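Local coordinates for protein phosphoribosyl-AMP cyclohydrolase (Medicago truncatula, PDB 7BGM) that probably catalyses the second and third steps of histidine biosynthesis, hydrolysing phosphoribosyl-ATP to phosphoribosyl-AMP and diphosphate and then opening the adenine ring of phosphoribosyl-AMP, at residues 163-166 against 167-170; 171-174 against 175-178; 187-190 against 191-194. All coordinates share one frame; numbering follows the deposited sequence.

Overall arrangement
All three contacts are local, one helical turn to the next, and all lie in the pyrophosphohydrolase part of the chain. Interactions 1 and 2 follow one another on helix 159-178, whereas interaction 3 belongs to the next helix, 183-204, packed against it. Interaction 3 is the buried one; the other two are partly buried, with several of their charged residues at least partly open to solvent. A zinc ion joins interactions 1 and 3, taking E169 from one helix and E189 and D192 from the other. Interaction 2 instead places E172 beside E175, a pair without a metal between them in this model. Interaction 1 adds a lysine that pairs with its acids, which interaction 2 lacks, and each contact also meets the second subunit.

Interaction 1. Residues 163-166 against 167-170; sequences CSKI and REEA. With ZN (zinc ion), chain E.
K165 runs alongside the side chains of E168 and E169, its ammonium group level with their carboxylates. Its chain is bent at chi2 and chi3 (-64° and -54°), which brings the ammonium group round to the next turn; a long, flexible lysine suits that reach. In the salt bridge with E169, NZ lies 3.1 Å from OE2 and approaches from above the carboxylate plane, 42° out of it. The salt bridge to E168 is modelled with K165 NZ a doubtful 2.3 Å from E168 OE2, so the pairing is likely but its length unreliable. K165 and E168 also bind AMP in this protein, though none is bound to this chain here.

Metal coordination uses the other oxygen of E169: OE1 is 2.0 Å from the zinc ion. One carboxylate is thus divided between metal and lysine, which should fix its rotation. E189, D192 and a water complete the site.

Four i to i+4 backbone bonds hold the turn, among them R167 N to C163 O at 3.0 Å. The extended R167 chain carries NH1 to 3.7 Å from C163 CB; NH2 hydrogen-bonds N171 OD1 and NH1 forms a salt bridge with E178, both of the second subunit.

I166, buried and apolar, packs on H196 and L200 of helix 183-204 and on C174 of the second subunit, while A170 meets its own counterpart there, so helix 159-178 packs against both helix 183-204 and the second subunit.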
loop_
_atom_site.group_PDB
_atom_site.type_symbol
_atom_site.label_atom_id
_atom_site.label_comp_id
_atom_site.label_asym_id
_atom_site.label_seq_id
_atom_site.Cartn_x
_atom_site.Cartn_y
_atom_site.Cartn_z
ATOM N N CYS A 163 19.849 12.024 -16.759
ATOM C CA CYS A 163 20.903 11.254 -16.098
ATOM C C CYS A 163 21.822 12.169 -15.316
ATOM O O CYS A 163 22.282 11.810 -14.225
ATOM C CB CYS A 163 21.704 10.451 -17.123
ATOM S SG CYS A 163 20.751 9.102 -17.863
ATOM N N SER A 164 22.087 13.358 -15.857
ATOM C CA SER A 164 22.805 14.382 -15.113
ATOM C C SER A 164 22.157 14.646 -13.758
ATOM O O SER A 164 22.841 14.693 -12.727
ATOM C CB SER A 164 22.856 15.668 -15.932
ATOM O OG SER A 164 23.671 16.619 -15.285
ATOM N N LYS A 165 20.829 14.821 -13.747
ATOM C CA LYS A 165 20.118 15.102 -12.502
ATOM C C LYS A 165 20.169 13.918 -11.538
ATOM O O LYS A 165 20.301 14.109 -10.327
ATOM C CB LYS A 165 18.659 15.478 -12.797
ATOM C CG LYS A 165 18.474 16.864 -13.435
ATOM C CD LYS A 165 18.914 17.990 -12.505
ATOM C CE LYS A 165 18.228 17.912 -11.136
ATOM N NZ LYS A 165 18.947 18.725 -10.105
ATOM N N ILE A 166 20.033 12.688 -12.046
ATOM C CA ILE A 166 20.034 11.522 -11.161
ATOM C C ILE A 166 21.374 11.412 -10.449
ATOM O O ILE A 166 21.435 11.225 -9.230
ATOM C CB ILE A 166 19.708 10.240 -11.950
ATOM C CG1 ILE A 166 18.218 10.191 -12.323
ATOM C CG2 ILE A 166 20.083 8.996 -11.137
ATOM C CD1 ILE A 166 17.902 9.113 -13.340
ATOM N N ARG A 167 22.472 11.543 -11.204
ATOM C CA ARG A 167 23.792 11.529 -10.593
ATOM C C ARG A 167 23.952 12.679 -9.596
ATOM O O ARG A 167 24.461 12.483 -8.481
ATOM C CB ARG A 167 24.859 11.595 -11.694
ATOM C CG ARG A 167 24.979 10.293 -12.480
ATOM C CD ARG A 167 26.062 10.335 -13.546
ATOM N NE ARG A 167 26.231 9.031 -14.189
ATOM C CZ ARG A 167 25.783 8.734 -15.406
ATOM N NH1 ARG A 167 25.133 9.643 -16.120
ATOM N NH2 ARG A 167 25.963 7.518 -15.892
ATOM N N GLU A 168 23.511 13.883 -9.982
ATOM C CA GLU A 168 23.597 15.046 -9.104
ATOM C C GLU A 168 22.819 14.835 -7.812
ATOM O O GLU A 168 23.304 15.173 -6.721
ATOM C CB GLU A 168 23.072 16.278 -9.837
ATOM C CG GLU A 168 22.587 17.404 -8.924
ATOM C CD GLU A 168 22.200 18.666 -9.687
ATOM O OE1 GLU A 168 22.968 19.098 -10.579
ATOM O OE2 GLU A 168 21.127 19.231 -9.393
ATOM N N GLU A 169 21.599 14.294 -7.924
ATOM C CA GLU A 169 20.742 14.134 -6.753
ATOM C C GLU A 169 21.265 13.048 -5.822
ATOM O O GLU A 169 21.135 13.157 -4.592
ATOM C CB GLU A 169 19.307 13.803 -7.185
ATOM C CG GLU A 169 18.575 14.921 -7.941
ATOM C CD GLU A 169 18.345 16.168 -7.103
ATOM O OE1 GLU A 169 18.662 16.143 -5.891
ATOM O OE2 GLU A 169 17.842 17.175 -7.655
ATOM N N ALA A 170 21.808 11.967 -6.391
ATOM C CA ALA A 170 22.373 10.910 -5.565
ATOM C C ALA A 170 23.518 11.452 -4.722
ATOM O O ALA A 170 23.665 11.101 -3.544
ATOM C CB ALA A 170 22.858 9.754 -6.440
HETATM ZN ZN ZN E . 18.172 17.564 -4.538
HETATM O O HOH W 1 19.089 19.422 -4.812
#

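Interaction 2. Residues 171-174 against 175-178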
loop_
_atom_site.group_PDB
_atom_site.type_symbol
_atom_site.label_atom_id
_atom_site.label_comp_id
_atom_site.label_asym_id
_atom_site.label_seq_id
_atom_site.Cartn_x
_atom_site.Cartn_y
_atom_site.Cartn_z
ATOM N N ASN A 171 24.339 12.319 -5.315
ATOM C CA ASN A 171 25.409 12.957 -4.556
ATOM C C ASN A 171 24.858 13.880 -3.471
ATOM O O ASN A 171 25.422 13.948 -2.370
ATOM C CB ASN A 171 26.320 13.728 -5.502
ATOM C CG ASN A 171 27.489 14.356 -4.787
ATOM O OD1 ASN A 171 28.351 13.653 -4.250
ATOM N ND2 ASN A 171 27.528 15.687 -4.770
ATOM N N GLU A 172 23.788 14.632 -3.779
ATOM C CA GLU A 172 23.138 15.474 -2.768
ATOM C C GLU A 172 22.665 14.645 -1.581
ATOM O O GLU A 172 22.814 15.055 -0.423
ATOM C CB GLU A 172 21.945 16.228 -3.364
ATOM C CG GLU A 172 22.289 17.341 -4.326
ATOM C CD GLU A 172 23.198 18.387 -3.709
ATOM O OE1 GLU A 172 22.902 18.871 -2.594
ATOM O OE2 GLU A 172 24.214 18.708 -4.344
ATOM N N LEU A 173 22.056 13.493 -1.854
ATOM C CA LEU A 173 21.601 12.627 -0.773
ATOM C C LEU A 173 22.768 12.168 0.086
ATOM O O LEU A 173 22.689 12.177 1.325
ATOM C CB LEU A 173 20.860 11.426 -1.350
ATOM C CG LEU A 173 20.305 10.441 -0.326
ATOM C CD1 LEU A 173 19.157 11.043 0.520
ATOM C CD2 LEU A 173 19.856 9.183 -1.058
ATOM N N CYS A 174 23.872 11.777 -0.558
ATOM C CA CYS A 174 25.056 11.372 0.197
ATOM C C CYS A 174 25.585 12.520 1.052
ATOM O O CYS A 174 26.019 12.298 2.193
ATOM C CB CYS A 174 26.141 10.876 -0.759
ATOM S SG CYS A 174 25.785 9.306 -1.607
ATOM N N GLU A 175 25.572 13.754 0.508
ATOM C CA GLU A 175 26.068 14.912 1.254
ATOM C C GLU A 175 25.306 15.104 2.559
ATOM O O GLU A 175 25.889 15.578 3.540
ATOM C CB GLU A 175 25.971 16.209 0.429
ATOM C CG GLU A 175 26.874 16.360 -0.798
ATOM C CD GLU A 175 26.730 17.748 -1.471
ATOM O OE1 GLU A 175 26.070 18.653 -0.900
ATOM O OE2 GLU A 175 27.269 17.939 -2.577
ATOM N N THR A 176 24.004 14.759 2.598
ATOM C CA THR A 176 23.237 14.981 3.828
ATOM C C THR A 176 23.756 14.117 4.973
ATOM O O THR A 176 23.596 14.480 6.147
ATOM C CB THR A 176 21.731 14.721 3.626
ATOM O OG1 THR A 176 21.473 13.318 3.433
ATOM C CG2 THR A 176 21.163 15.545 2.460
ATOM N N LEU A 177 24.383 12.983 4.651
ATOM C CA LEU A 177 25.046 12.125 5.624
ATOM C C LEU A 177 26.477 12.581 5.873
ATOM O O LEU A 177 26.888 12.752 7.022
ATOM C CB LEU A 177 25.054 10.671 5.140
ATOM C CG LEU A 177 25.698 9.638 6.067
ATOM C CD1 LEU A 177 24.955 9.555 7.396
ATOM C CD2 LEU A 177 25.735 8.276 5.386
ATOM N N GLU A 178 27.233 12.786 4.794
ATOM C CA GLU A 178 28.647 13.141 4.933
ATOM C C GLU A 178 28.828 14.476 5.658
ATOM O O GLU A 178 29.786 14.645 6.421
ATOM C CB GLU A 178 29.287 13.149 3.545
ATOM C CG GLU A 178 29.312 11.755 2.919
ATOM C CD GLU A 178 29.787 11.713 1.458
ATOM O OE1 GLU A 178 29.366 12.575 0.650
ATOM O OE2 GLU A 178 30.584 10.803 1.124
#
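E172 and E175 run alongside each other with their carboxylates at the same end, close enough to repel: E172 OE1 is 3.6 Å from E175 OE1, and the two planes are turned 65° apart. The chains reach this meeting differently. E172 is bent at chi2 (-57°), whereas E175 runs extended beyond CG. N171 stands near the same carboxylate, with ND2 3.2 Å from E175 OE2 and its amide almost perpendicular to the acid. The other end of that amide, OD1, accepts a hydrogen bond from R167 of the second subunit.

Behind these acids, T176 OG1 donates to L173 O at 2.7 Å, in the carbonyl plane and on a lone pair. The threonine hydroxyl sits between its own backbone N and carbonyl carbon (chi1 70°), from where it reaches back to the preceding turn. OG1 is also hydrogen-bonded to T186 OG1, tying the helix to the start of helix 183-204. L173 packs on M190 of that helix and on L200 of the second subunit, a suitable place for a branched apolar chain.

Near the end of helix 159-178, C174 O receives E178 N at 2.9 Å and, weakly, L177 N. The carboxylate of E178 lies beside C174 CB and forms a salt bridge with R167 of the second subunit.

Two acids this close are at home where a cation can sit between them: E172 and E175 bind magnesium in this protein, although no such ion is bound to this chain here. Without it, the nearby zinc ion and R185, which touches E172, probably ease the repulsion.

Interaction 3. Residues 187-190 against 191-194; sequences ASEM and ADVL. With ZN (zinc ion), chain E.
E189 OE1 and D192 OD2, two carboxylate oxygens, stand only 3.2 Å apart because a zinc ion holds both. Each is 2.0 Å from the metal, and a water lies 2.1 Å from the zinc; E169 OE1 of helix 159-178 is the remaining protein ligand. The two carboxylate planes are 86° apart, and each gives one oxygen to the zinc. E189 manages this with a bend at chi2 (-51°), which curls the longer glutamate round until its carboxylate meets the zinc beside that of D192.

The second oxygens have their own partners. E189 OE2 makes a salt bridge with R185, one turn earlier, and is a weak acceptor for the zinc-bound water. D192 OD1 forms a salt bridge with R218 of the second subunit, which probably steadies the aspartate.

The spacing E-x-x-D, preceded on helix 159-178 by E168, E169 and E172, is the signature of the MazG-like pyrophosphohydrolases, in which acids from two neighbouring helices gather metal ions for nucleotide hydrolysis. Acids three residues apart fall on the same face of a helix, here the face turned to helix 159-178.

Apolar residues make up much of the rest of the turn. M190 is bent at chi2 and brings CE to 4.3 Å from L194 CG, a loose touch along the helix; it also packs on L173 and on A197 of the second subunit. V193 rests on E169, close behind the metal site. A191, with its small side chain, lies against L215 of the second subunit, as does L194, and A191 N donates to A187 O at 3.0 Å.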
loop_
_atom_site.group_PDB
_atom_site.type_symbol
_atom_site.label_atom_id
_atom_site.label_comp_id
_atom_site.label_asym_id
_atom_site.label_seq_id
_atom_site.Cartn_x
_atom_site.Cartn_y
_atom_site.Cartn_z
ATOM N N ALA A 187 15.309 13.754 3.853
ATOM C CA ALA A 187 14.026 13.385 3.253
ATOM C C ALA A 187 13.801 14.132 1.945
ATOM O O ALA A 187 13.315 13.567 0.958
ATOM C CB ALA A 187 12.888 13.680 4.233
ATOM N N SER A 188 14.131 15.417 1.933
ATOM C CA SER A 188 13.931 16.212 0.737
ATOM C C SER A 188 14.816 15.724 -0.406
ATOM O O SER A 188 14.371 15.655 -1.558
ATOM C CB SER A 188 14.203 17.677 1.054
ATOM O OG SER A 188 13.988 18.449 -0.093
ATOM N N GLU A 189 16.067 15.372 -0.107
ATOM C CA GLU A 189 16.952 14.880 -1.164
ATOM C C GLU A 189 16.543 13.487 -1.636
ATOM O O GLU A 189 16.659 13.174 -2.831
ATOM C CB GLU A 189 18.397 14.887 -0.687
ATOM C CG GLU A 189 18.923 16.318 -0.524
ATOM C CD GLU A 189 18.686 17.172 -1.773
ATOM O OE1 GLU A 189 18.799 16.647 -2.891
ATOM O OE2 GLU A 189 18.389 18.379 -1.643
ATOM N N MET A 190 16.079 12.626 -0.724
ATOM C CA MET A 190 15.563 11.327 -1.155
ATOM C C MET A 190 14.366 11.491 -2.079
ATOM O O MET A 190 14.198 10.717 -3.032
ATOM C CB MET A 190 15.166 10.474 0.049
ATOM C CG MET A 190 14.722 9.058 -0.320
ATOM S SD MET A 190 16.099 8.056 -0.937
ATOM C CE MET A 190 15.188 6.566 -1.347
ATOM N N ALA A 191 13.519 12.486 -1.817
ATOM C CA ALA A 191 12.394 12.713 -2.715
ATOM C C ALA A 191 12.877 13.152 -4.093
ATOM O O ALA A 191 12.299 12.745 -5.111
ATOM C CB ALA A 191 11.422 13.736 -2.120
ATOM N N ASP A 192 13.965 13.939 -4.147
ATOM C CA ASP A 192 14.560 14.333 -5.427
ATOM C C ASP A 192 15.100 13.120 -6.173
ATOM O O ASP A 192 14.917 12.988 -7.392
ATOM C CB ASP A 192 15.706 15.323 -5.216
ATOM C CG ASP A 192 15.263 16.696 -4.732
ATOM O OD1 ASP A 192 14.048 16.950 -4.619
ATOM O OD2 ASP A 192 16.170 17.533 -4.459
ATOM N N VAL A 193 15.809 12.243 -5.459
ATOM C CA VAL A 193 16.335 11.026 -6.073
ATOM C C VAL A 193 15.194 10.189 -6.626
ATOM O O VAL A 193 15.229 9.743 -7.779
ATOM C CB VAL A 193 17.176 10.227 -5.056
ATOM C CG1 VAL A 193 17.555 8.856 -5.623
ATOM C CG2 VAL A 193 18.425 11.007 -4.676
ATOM N N LEU A 194 14.170 9.955 -5.804
ATOM C CA LEU A 194 13.058 9.110 -6.226
ATOM C C LEU A 194 12.390 9.668 -7.471
ATOM O O LEU A 194 12.129 8.932 -8.432
ATOM C CB LEU A 194 12.036 8.972 -5.098
ATOM C CG LEU A 194 12.221 7.808 -4.157
ATOM C CD1 LEU A 194 11.053 7.831 -3.219
ATOM C CD2 LEU A 194 12.250 6.512 -4.966
HETATM ZN ZN ZN E . 18.172 17.564 -4.538
HETATM O O HOH W 1 19.089 19.422 -4.812
#